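Local coordinates for protein aminotransferase (Psychrobacter arcticus 273-4, PDB 3IF2) that probably transfers amino groups between amino acids and keto acids, perhaps from valine to pyruvate, using bound pyridoxal 5'-phosphate as cofactor, at residues 153-158 with 212-218; 171-176 with 187-192; 337-341 with 418-422. All coordinates share one frame; numbering follows the deposited sequence. Where two conformers were deposited one is given.

Contact 1: residues 153-158 with 212-218. With PLP (pyridoxal-5'-phosphate), chain C.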
loop_
_atom_site.group_PDB
_atom_site.type_symbol
_atom_site.label_atom_id
_atom_site.label_comp_id
_atom_site.label_asym_id
_atom_site.label_seq_id
_atom_site.Cartn_x
_atom_site.Cartn_y
_atom_site.Cartn_z
ATOM N N PRO A 153 -1.493 3.759 27.566
ATOM C CA PRO A 153 -0.870 3.184 26.384
ATOM C C PRO A 153 -1.777 3.095 25.150
ATOM O O PRO A 153 -3.009 3.010 25.265
ATOM C CB PRO A 153 -0.437 1.788 26.824
ATOM C CG PRO A 153 -0.692 1.700 28.265
ATOM C CD PRO A 153 -1.416 2.874 28.737
ATOM N N GLU A 154 -1.150 3.205 23.988
ATOM C CA GLU A 154 -1.825 3.114 22.700
ATOM C C GLU A 154 -0.999 2.310 21.723
ATOM O O GLU A 154 0.123 1.931 22.031
ATOM C CB GLU A 154 -2.163 4.516 22.154
ATOM C CG GLU A 154 -3.619 4.934 22.388
ATOM C CD GLU A 154 -4.630 4.172 21.519
ATOM O OE1 GLU A 154 -4.221 3.247 20.774
ATOM O OE2 GLU A 154 -5.843 4.501 21.611
ATOM N N TYR A 155 -1.573 2.073 20.551
ATOM C CA TYR A 155 -0.979 1.227 19.527
ATOM C C TYR A 155 0.437 1.610 19.109
ATOM O O TYR A 155 0.675 2.740 18.674
ATOM C CB TYR A 155 -1.908 1.183 18.311
ATOM C CG TYR A 155 -1.444 0.327 17.152
ATOM C CD1 TYR A 155 -0.966 -0.977 17.347
ATOM C CD2 TYR A 155 -1.547 0.807 15.836
ATOM C CE1 TYR A 155 -0.544 -1.752 16.246
ATOM C CE2 TYR A 155 -1.163 0.049 14.743
ATOM C CZ TYR A 155 -0.671 -1.224 14.940
ATOM O OH TYR A 155 -0.288 -1.914 13.830
ATOM N N ILE A 156 1.357 0.656 19.265
ATOM C CA ILE A 156 2.773 0.811 18.890
ATOM C C ILE A 156 2.960 1.282 17.430
ATOM O O ILE A 156 3.877 2.056 17.142
ATOM C CB ILE A 156 3.584 -0.515 19.187
ATOM C CG1 ILE A 156 5.102 -0.333 19.040
ATOM C CG2 ILE A 156 3.107 -1.649 18.324
ATOM C CD1 ILE A 156 5.913 -1.543 19.517
ATOM N N GLY A 157 2.088 0.820 16.538
ATOM C CA GLY A 157 2.130 1.162 15.101
ATOM C C GLY A 157 1.808 2.587 14.665
ATOM O O GLY A 157 2.062 2.941 13.502
ATOM N N TYR A 158 1.203 3.372 15.550
ATOM C CA TYR A 158 0.987 4.787 15.292
ATOM C C TYR A 158 2.299 5.570 15.326
ATOM O O TYR A 158 2.452 6.497 14.548
ATOM C CB TYR A 158 0.059 5.449 16.331
ATOM C CG TYR A 158 -1.362 4.921 16.446
ATOM C CD1 TYR A 158 -2.069 4.400 15.345
ATOM C CD2 TYR A 158 -2.050 5.059 17.644
ATOM C CE1 TYR A 158 -3.397 3.935 15.484
ATOM C CE2 TYR A 158 -3.366 4.626 17.785
ATOM C CZ TYR A 158 -4.032 4.052 16.722
ATOM O OH TYR A 158 -5.331 3.629 16.925
ATOM N N CYS A 212 -7.844 7.409 18.787
ATOM C CA CYS A 212 -7.705 6.279 19.705
ATOM C C CYS A 212 -8.250 4.968 19.144
ATOM O O CYS A 212 -9.077 4.983 18.243
ATOM C CB CYS A 212 -8.418 6.557 21.014
ATOM S SG CYS A 212 -10.156 6.717 20.773
ATOM N N SER A 213 -7.780 3.854 19.712
ATOM C CA SER A 213 -8.197 2.509 19.358
ATOM C C SER A 213 -9.223 2.026 20.376
ATOM O O SER A 213 -9.060 2.275 21.574
ATOM C CB SER A 213 -7.002 1.561 19.262
ATOM O OG SER A 213 -6.155 1.634 20.386
ATOM N N ARG A 214 -10.272 1.350 19.880
ATOM C CA ARG A 214 -11.388 0.878 20.696
ATOM C C ARG A 214 -11.958 -0.456 20.160
ATOM O O ARG A 214 -12.661 -0.459 19.135
ATOM C CB ARG A 214 -12.483 1.962 20.723
ATOM C CG ARG A 214 -13.496 1.806 21.843
ATOM C CD ARG A 214 -14.709 2.656 21.602
ATOM N NE ARG A 214 -15.620 2.654 22.750
ATOM C CZ ARG A 214 -16.935 2.906 22.718
ATOM N NH1 ARG A 214 -17.598 3.150 21.578
ATOM N NH2 ARG A 214 -17.623 2.880 23.863
ATOM N N PRO A 215 -11.603 -1.603 20.796
ATOM C CA PRO A 215 -10.672 -1.794 21.927
ATOM C C PRO A 215 -9.222 -1.469 21.565
ATOM O O PRO A 215 -8.847 -1.459 20.383
ATOM C CB PRO A 215 -10.832 -3.263 22.321
ATOM C CG PRO A 215 -11.660 -3.904 21.271
ATOM C CD PRO A 215 -12.267 -2.860 20.397
ATOM N N THR A 216 -8.420 -1.234 22.603
ATOM C CA THR A 216 -7.057 -0.796 22.457
ATOM C C THR A 216 -6.027 -1.918 22.448
ATOM O O THR A 216 -6.139 -2.887 23.201
ATOM C CB THR A 216 -6.705 0.188 23.584
ATOM O OG1 THR A 216 -7.633 1.274 23.551
ATOM C CG2 THR A 216 -5.279 0.735 23.448
ATOM N N ASN A 217 -5.067 -1.775 21.528
ATOM C CA ASN A 217 -3.839 -2.560 21.455
ATOM C C ASN A 217 -2.933 -1.562 22.182
ATOM O O ASN A 217 -2.830 -0.418 21.733
ATOM C CB ASN A 217 -3.406 -2.780 19.981
ATOM C CG ASN A 217 -2.063 -3.529 19.829
ATOM O OD1 ASN A 217 -1.286 -3.602 20.758
ATOM N ND2 ASN A 217 -1.791 -4.063 18.636
ATOM N N PRO A 218 -2.211 -1.988 23.234
ATOM C CA PRO A 218 -1.976 -3.301 23.822
ATOM C C PRO A 218 -2.758 -3.678 25.073
ATOM O O PRO A 218 -2.523 -4.757 25.601
ATOM C CB PRO A 218 -0.540 -3.115 24.295
ATOM C CG PRO A 218 -0.593 -1.748 24.941
ATOM C CD PRO A 218 -1.606 -0.957 24.107
HETATM N N1 PLP C . -5.271 -0.986 14.826
HETATM C C2 PLP C . -4.874 -1.732 15.915
HETATM C C2A PLP C . -5.403 -1.337 17.257
HETATM C C3 PLP C . -4.008 -2.834 15.734
HETATM O O3 PLP C . -3.591 -3.604 16.787
HETATM C C4 PLP C . -3.532 -3.150 14.439
HETATM C C4A PLP C . -2.397 -4.163 14.342
HETATM O O4A PLP C . -2.430 -5.100 13.534
HETATM C C5 PLP C . -3.960 -2.353 13.326
HETATM C C6 PLP C . -4.834 -1.276 13.562
HETATM C C5A PLP C . -3.472 -2.582 11.881
HETATM O O4P PLP C . -4.245 -3.516 11.158
HETATM P P PLP C . -4.097 -3.652 9.566
HETATM O O1P PLP C . -3.144 -2.753 8.815
HETATM O O2P PLP C . -5.490 -3.361 9.120
HETATM O O3P PLP C . -3.692 -5.055 9.339
#
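This is a buried contact between a loop and a strand end at the cofactor site of a fold-type I aminotransferase, where the loop after strand 142-149 meets the end of strand 207-213 and the turn beyond it. Glu154 and Ser213 hold the two together through both carboxylate oxygens. Ser213 OG donates to Glu154 OE1 at 2.5 Å, and the backbone Ser213 N donates to Glu154 OE2 at 2.8 Å, nearly straight at 168°; both donors come from the syn side. OE1 uses its anti lone pair for the backbone N of Tyr155, so three bonds fix the rotation of this buried group. Tyr155 turns its CG away from its own N (chi1 -179°), which lays one ring face over the pyridine of PLP, with PLP C3 offset toward the rim. Gly157 N sits over the centre of the opposite face. Asn217 ND2 donates to PLP O3 at 2.6 Å and also lies 3.4 Å from Tyr155 CD1. Asn217 OD1 accepts from Arg416. Tyr158 OH lies 3.5 Å from Ser213 CB and is hydrogen-bonded to Asp245, itself a PLP partner. Pro153 and Pro218 meet beside Trp369 of strand 367-372, while Ile156 rests on helix 16-29.

Contact 2: residues 171-176 with 187-192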
loop_
_atom_site.group_PDB
_atom_site.type_symbol
_atom_site.label_atom_id
_atom_site.label_comp_id
_atom_site.label_asym_id
_atom_site.label_seq_id
_atom_site.Cartn_x
_atom_site.Cartn_y
_atom_site.Cartn_z
ATOM N N VAL A 171 -1.855 12.039 26.382
ATOM C CA VAL A 171 -2.323 12.320 27.746
ATOM C C VAL A 171 -2.162 11.034 28.562
ATOM O O VAL A 171 -2.572 9.954 28.111
ATOM C CB VAL A 171 -3.780 12.812 27.773
ATOM C CG1 VAL A 171 -4.236 13.084 29.229
ATOM C CG2 VAL A 171 -3.913 14.060 26.923
ATOM N N LEU A 172 -1.546 11.145 29.739
ATOM C CA LEU A 172 -1.330 9.984 30.610
ATOM C C LEU A 172 -2.647 9.537 31.257
ATOM O O LEU A 172 -3.556 10.352 31.449
ATOM C CB LEU A 172 -0.284 10.272 31.688
ATOM C CG LEU A 172 1.120 10.694 31.211
ATOM C CD1 LEU A 172 2.109 10.376 32.310
ATOM C CD2 LEU A 172 1.583 10.005 29.937
ATOM N N PRO A 173 -2.748 8.241 31.609
ATOM C CA PRO A 173 -4.004 7.758 32.170
ATOM C C PRO A 173 -4.150 7.810 33.689
ATOM O O PRO A 173 -3.137 7.889 34.399
ATOM C CB PRO A 173 -3.952 6.274 31.799
ATOM C CG PRO A 173 -2.490 5.927 31.958
ATOM C CD PRO A 173 -1.738 7.159 31.528
ATOM N N HIS A 174 -5.415 7.837 34.139
ATOM C CA HIS A 174 -5.757 7.632 35.547
ATOM C C HIS A 174 -5.947 6.108 35.606
ATOM O O HIS A 174 -6.319 5.490 34.609
ATOM C CB HIS A 174 -7.037 8.375 36.004
ATOM C CG HIS A 174 -6.834 9.828 36.338
ATOM N ND1 HIS A 174 -7.839 10.766 36.209
ATOM C CD2 HIS A 174 -5.748 10.504 36.790
ATOM C CE1 HIS A 174 -7.387 11.948 36.587
ATOM N NE2 HIS A 174 -6.117 11.820 36.927
ATOM N N ILE A 175 -5.649 5.497 36.743
ATOM C CA ILE A 175 -5.791 4.046 36.930
ATOM C C ILE A 175 -6.757 3.795 38.087
ATOM O O ILE A 175 -6.575 4.389 39.157
ATOM C CB ILE A 175 -4.430 3.382 37.280
ATOM C CG1 ILE A 175 -3.400 3.597 36.157
ATOM C CG2 ILE A 175 -4.615 1.889 37.561
ATOM C CD1 ILE A 175 -1.962 3.166 36.508
ATOM N N ASP A 176 -7.808 2.993 37.847
ATOM C CA ASP A 176 -8.764 2.584 38.887
ATOM C C ASP A 176 -8.761 1.052 38.992
ATOM O O ASP A 176 -8.716 0.360 37.954
ATOM C CB ASP A 176 -10.156 3.166 38.605
ATOM C CG ASP A 176 -10.232 4.671 38.904
ATOM O OD1 ASP A 176 -9.797 5.099 40.005
ATOM O OD2 ASP A 176 -10.740 5.427 38.046
ATOM N N PHE A 187 -7.304 -3.952 36.809
ATOM C CA PHE A 187 -7.384 -2.493 36.707
ATOM C C PHE A 187 -7.870 -2.032 35.334
ATOM O O PHE A 187 -7.896 -2.811 34.381
ATOM C CB PHE A 187 -6.035 -1.854 37.057
ATOM C CG PHE A 187 -4.913 -2.159 36.079
ATOM C CD1 PHE A 187 -4.276 -3.394 36.084
ATOM C CD2 PHE A 187 -4.444 -1.179 35.210
ATOM C CE1 PHE A 187 -3.223 -3.674 35.206
ATOM C CE2 PHE A 187 -3.380 -1.442 34.326
ATOM C CZ PHE A 187 -2.781 -2.695 34.318
ATOM N N LYS A 188 -8.288 -0.771 35.271
ATOM C CA LYS A 188 -8.780 -0.153 34.052
ATOM C C LYS A 188 -8.227 1.254 33.945
ATOM O O LYS A 188 -8.387 2.059 34.873
ATOM C CB LYS A 188 -10.320 -0.073 34.066
ATOM C CG LYS A 188 -10.987 0.205 32.662
ATOM C CD LYS A 188 -12.405 0.800 32.772
ATOM C CE LYS A 188 -13.200 0.839 31.459
ATOM N NZ LYS A 188 -12.475 1.301 30.220
ATOM N N TYR A 189 -7.583 1.544 32.815
ATOM C CA TYR A 189 -7.109 2.885 32.498
ATOM C C TYR A 189 -8.345 3.735 32.177
ATOM O O TYR A 189 -9.298 3.214 31.568
ATOM C CB TYR A 189 -6.171 2.891 31.277
ATOM C CG TYR A 189 -4.836 2.206 31.469
ATOM C CD1 TYR A 189 -3.937 2.652 32.438
ATOM C CD2 TYR A 189 -4.417 1.170 30.618
ATOM C CE1 TYR A 189 -2.678 2.047 32.602
ATOM C CE2 TYR A 189 -3.157 0.554 30.780
ATOM C CZ TYR A 189 -2.299 1.015 31.768
ATOM O OH TYR A 189 -1.083 0.414 31.925
ATOM N N ARG A 190 -8.318 5.007 32.604
ATOM C CA ARG A 190 -9.412 5.962 32.337
ATOM C C ARG A 190 -8.882 7.340 31.914
ATOM O O ARG A 190 -7.811 7.768 32.335
ATOM C CB ARG A 190 -10.425 6.032 33.506
ATOM C CG ARG A 190 -11.392 4.810 33.519
ATOM C CD ARG A 190 -12.738 5.052 34.238
ATOM N NE ARG A 190 -12.670 4.982 35.700
ATOM C CZ ARG A 190 -12.951 3.894 36.415
ATOM N NH1 ARG A 190 -13.315 2.762 35.818
ATOM N NH2 ARG A 190 -12.860 3.941 37.733
ATOM N N VAL A 191 -9.651 8.015 31.054
ATOM C CA VAL A 191 -9.250 9.301 30.490
ATOM C C VAL A 191 -9.207 10.408 31.554
ATOM O O VAL A 191 -10.181 10.617 32.285
ATOM C CB VAL A 191 -10.150 9.747 29.292
ATOM C CG1 VAL A 191 -9.689 11.096 28.743
ATOM C CG2 VAL A 191 -10.122 8.705 28.180
ATOM N N ASP A 192 -8.058 11.090 31.619
ATOM C CA ASP A 192 -7.831 12.216 32.518
ATOM C C ASP A 192 -8.271 13.457 31.741
ATOM O O ASP A 192 -7.471 14.067 31.025
ATOM C CB ASP A 192 -6.353 12.268 32.939
ATOM C CG ASP A 192 -6.026 13.414 33.903
ATOM O OD1 ASP A 192 -6.934 14.140 34.383
ATOM O OD2 ASP A 192 -4.820 13.565 34.189
HETATM O O HOH W 1 -5.666 10.224 29.678
HETATM O O HOH W 2 -10.602 11.948 34.745
#
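Val171 begins a segment that leads into a beta hairpin, strands 174-180 and 183-190, at the edge, within this chain, of the six-stranded mixed sheet; its CG1 lies 3.8 Å from Asp192 O. A water within hydrogen-bonding distance of Leu172 O also accepts from Asp192 N, linking the two backbones. Pro173 runs alongside Tyr189, its CG 3.6 Å from Tyr189 CD1. His174 pairs with Arg190 through two backbone bonds, His174 N to Arg190 O and Arg190 N to His174 O, the antiparallel hydrogen-bonded type. In the conformer given, Asp192 CB lies over a face of the His174 ring, 3.9 Å from its centroid and 13° off the normal, a CH-pi contact. Asp192 also N-caps helix 193-197. Ile175 forms the non-hydrogen-bonded pair with Tyr189 and points to the same side of the sheet: its CG1 packs on the Tyr189 ring, and CG2 reaches Phe187 CD2 at 3.9 Å. Tyr189 OH is bonded to His410 and Trp369. Asp176 OD2 lies 2.6 Å from Arg190 NH2 in the conformers given, a salt bridge left doubtful in detail by alternate copies. Its backbone restores the hydrogen-bonded pattern with Lys188, Asp176 N reaching Lys188 O at 3.2 Å and 175°.

Contact 3: residues 337-341 with 418-422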
loop_
_atom_site.group_PDB
_atom_site.type_symbol
_atom_site.label_atom_id
_atom_site.label_comp_id
_atom_site.label_asym_id
_atom_site.label_seq_id
_atom_site.Cartn_x
_atom_site.Cartn_y
_atom_site.Cartn_z
ATOM N N TYR A 337 -11.704 -15.788 21.385
ATOM C CA TYR A 337 -10.809 -14.932 22.185
ATOM C C TYR A 337 -11.187 -14.793 23.673
ATOM O O TYR A 337 -10.287 -14.678 24.515
ATOM C CB TYR A 337 -10.551 -13.559 21.528
ATOM C CG TYR A 337 -9.817 -13.670 20.200
ATOM C CD1 TYR A 337 -8.497 -14.107 20.154
ATOM C CD2 TYR A 337 -10.436 -13.321 18.995
ATOM C CE1 TYR A 337 -7.813 -14.225 18.946
ATOM C CE2 TYR A 337 -9.763 -13.436 17.765
ATOM C CZ TYR A 337 -8.454 -13.887 17.753
ATOM O OH TYR A 337 -7.777 -13.998 16.573
ATOM N N GLN A 338 -12.472 -14.816 24.014
ATOM C CA GLN A 338 -12.854 -14.755 25.433
ATOM C C GLN A 338 -12.348 -15.974 26.214
ATOM O O GLN A 338 -11.795 -15.821 27.316
ATOM C CB GLN A 338 -14.353 -14.578 25.646
ATOM C CG GLN A 338 -14.701 -14.600 27.158
ATOM C CD GLN A 338 -15.982 -13.910 27.501
ATOM O OE1 GLN A 338 -16.892 -13.792 26.674
ATOM N NE2 GLN A 338 -16.063 -13.436 28.742
ATOM N N LYS A 339 -12.565 -17.161 25.661
ATOM C CA LYS A 339 -12.069 -18.402 26.261
ATOM C C LYS A 339 -10.523 -18.434 26.365
ATOM O O LYS A 339 -9.979 -18.899 27.361
ATOM C CB LYS A 339 -12.623 -19.621 25.511
ATOM C CG LYS A 339 -14.136 -19.804 25.743
ATOM C CD LYS A 339 -14.725 -21.087 25.127
ATOM C CE LYS A 339 -15.171 -20.927 23.669
ATOM N NZ LYS A 339 -15.902 -22.147 23.202
ATOM N N GLN A 340 -9.828 -17.923 25.351
ATOM C CA GLN A 340 -8.353 -17.822 25.385
ATOM C C GLN A 340 -7.857 -16.865 26.500
ATOM O O GLN A 340 -6.903 -17.184 27.219
ATOM C CB GLN A 340 -7.819 -17.360 24.035
ATOM C CG GLN A 340 -8.025 -18.335 22.881
ATOM C CD GLN A 340 -6.986 -19.427 22.798
ATOM O OE1 GLN A 340 -7.301 -20.594 22.981
ATOM N NE2 GLN A 340 -5.745 -19.059 22.521
ATOM N N ALA A 341 -8.511 -15.708 26.630
ATOM C CA ALA A 341 -8.180 -14.712 27.670
ATOM C C ALA A 341 -8.441 -15.298 29.058
ATOM O O ALA A 341 -7.604 -15.143 29.956
ATOM C CB ALA A 341 -8.973 -13.389 27.462
ATOM N N SER A 418 0.218 -11.949 23.774
ATOM C CA SER A 418 -0.834 -12.346 22.832
ATOM C C SER A 418 -1.602 -13.583 23.326
ATOM O O SER A 418 -0.995 -14.618 23.610
ATOM C CB SER A 418 -0.282 -12.628 21.433
ATOM O OG SER A 418 -1.368 -13.018 20.561
ATOM N N ILE A 419 -2.924 -13.457 23.448
ATOM C CA ILE A 419 -3.788 -14.608 23.767
ATOM C C ILE A 419 -4.363 -15.275 22.491
ATOM O O ILE A 419 -5.214 -16.132 22.612
ATOM C CB ILE A 419 -4.836 -14.329 24.914
ATOM C CG1 ILE A 419 -5.798 -13.158 24.619
ATOM C CG2 ILE A 419 -4.072 -14.119 26.242
ATOM C CD1 ILE A 419 -6.736 -13.380 23.450
ATOM N N ALA A 420 -3.904 -14.868 21.293
ATOM C CA ALA A 420 -4.243 -15.536 20.027
ATOM C C ALA A 420 -3.433 -16.827 19.841
ATOM O O ALA A 420 -3.818 -17.663 19.039
ATOM C CB ALA A 420 -3.988 -14.618 18.841
ATOM N N ALA A 421 -2.315 -16.985 20.558
ATOM C CA ALA A 421 -1.438 -18.170 20.438
ATOM C C ALA A 421 -2.144 -19.450 20.871
ATOM O O ALA A 421 -3.097 -19.396 21.642
ATOM C CB ALA A 421 -0.141 -17.978 21.259
ATOM N N ASP A 422 -1.679 -20.597 20.378
ATOM C CA ASP A 422 -2.303 -21.862 20.763
ATOM C C ASP A 422 -2.068 -22.124 22.259
ATOM O O ASP A 422 -1.179 -21.538 22.907
ATOM C CB ASP A 422 -1.942 -23.059 19.856
ATOM C CG ASP A 422 -0.492 -23.495 19.972
ATOM O OD1 ASP A 422 -0.067 -24.033 21.037
ATOM O OD2 ASP A 422 0.219 -23.360 18.951
#
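Gln340 NE2 is shared by two backbone carbonyls of the turn that follows strand 414-418. It donates to Ile419 O at 3.0 Å with a nearly straight angle of 165°, the acceptor lying close to the amide plane, and to Ala421 O at 2.8 Å in a bent, weak bond of 124°. The chain of Gln340 folds at chi2 (-83°), which brings the amide nitrogen back to these carbonyls; CB, set by the backbone, lies 3.2 Å from Ile419 O. An alanine here would remove the amide and probably leave both carbonyls without this donor, letting the turn shift against the helix. Beside this polar link the contact is apolar. Ile419 CD1 meets Tyr337 CD1 at 3.8 Å, crossing the ring at a slant, and Ile419 CG1 lies 4.3 Å from Ala341 CB. Ala420 CB comes to the edge of the Tyr337 ring, 3.8 Å from CE1. The hydroxyl of Tyr337 continues past this turn to bond Ala43 N. Within the turn, Ser418 OG accepts from Ala420 N at 3.2 Å, an ST turn, and Asp422 caps the start of helix 423-441 through Thr425 N. The contact thus ties long helix 324-351 to the connection between strand 414-418 and helix 423-441, with Leu426 of that last helix touching both Gln340 and Ile419.

In the fold
Along the chain, contact 2 falls within the 53 residues that separate the two segments of contact 1, and contact 3 follows both. Contacts 1 and 2 have centres about 14 Å apart and touch, Pro153 CD lying 3.5 Å from Tyr189 CE2; contact 3 is centred about 18 Å from contact 1 and 24 Å from contact 2, touching neither. Contact 1 lies at the end of strand 207-213, which pairs with strand 142-149. The hairpin of contact 2 and strand 414-418, which leads into contact 3, share the six-stranded mixed sheet. Asn217 of contact 1 binds PLP and touches Phe367 of strand 367-372, so the cofactor site adjoins that six-stranded mixed sheet.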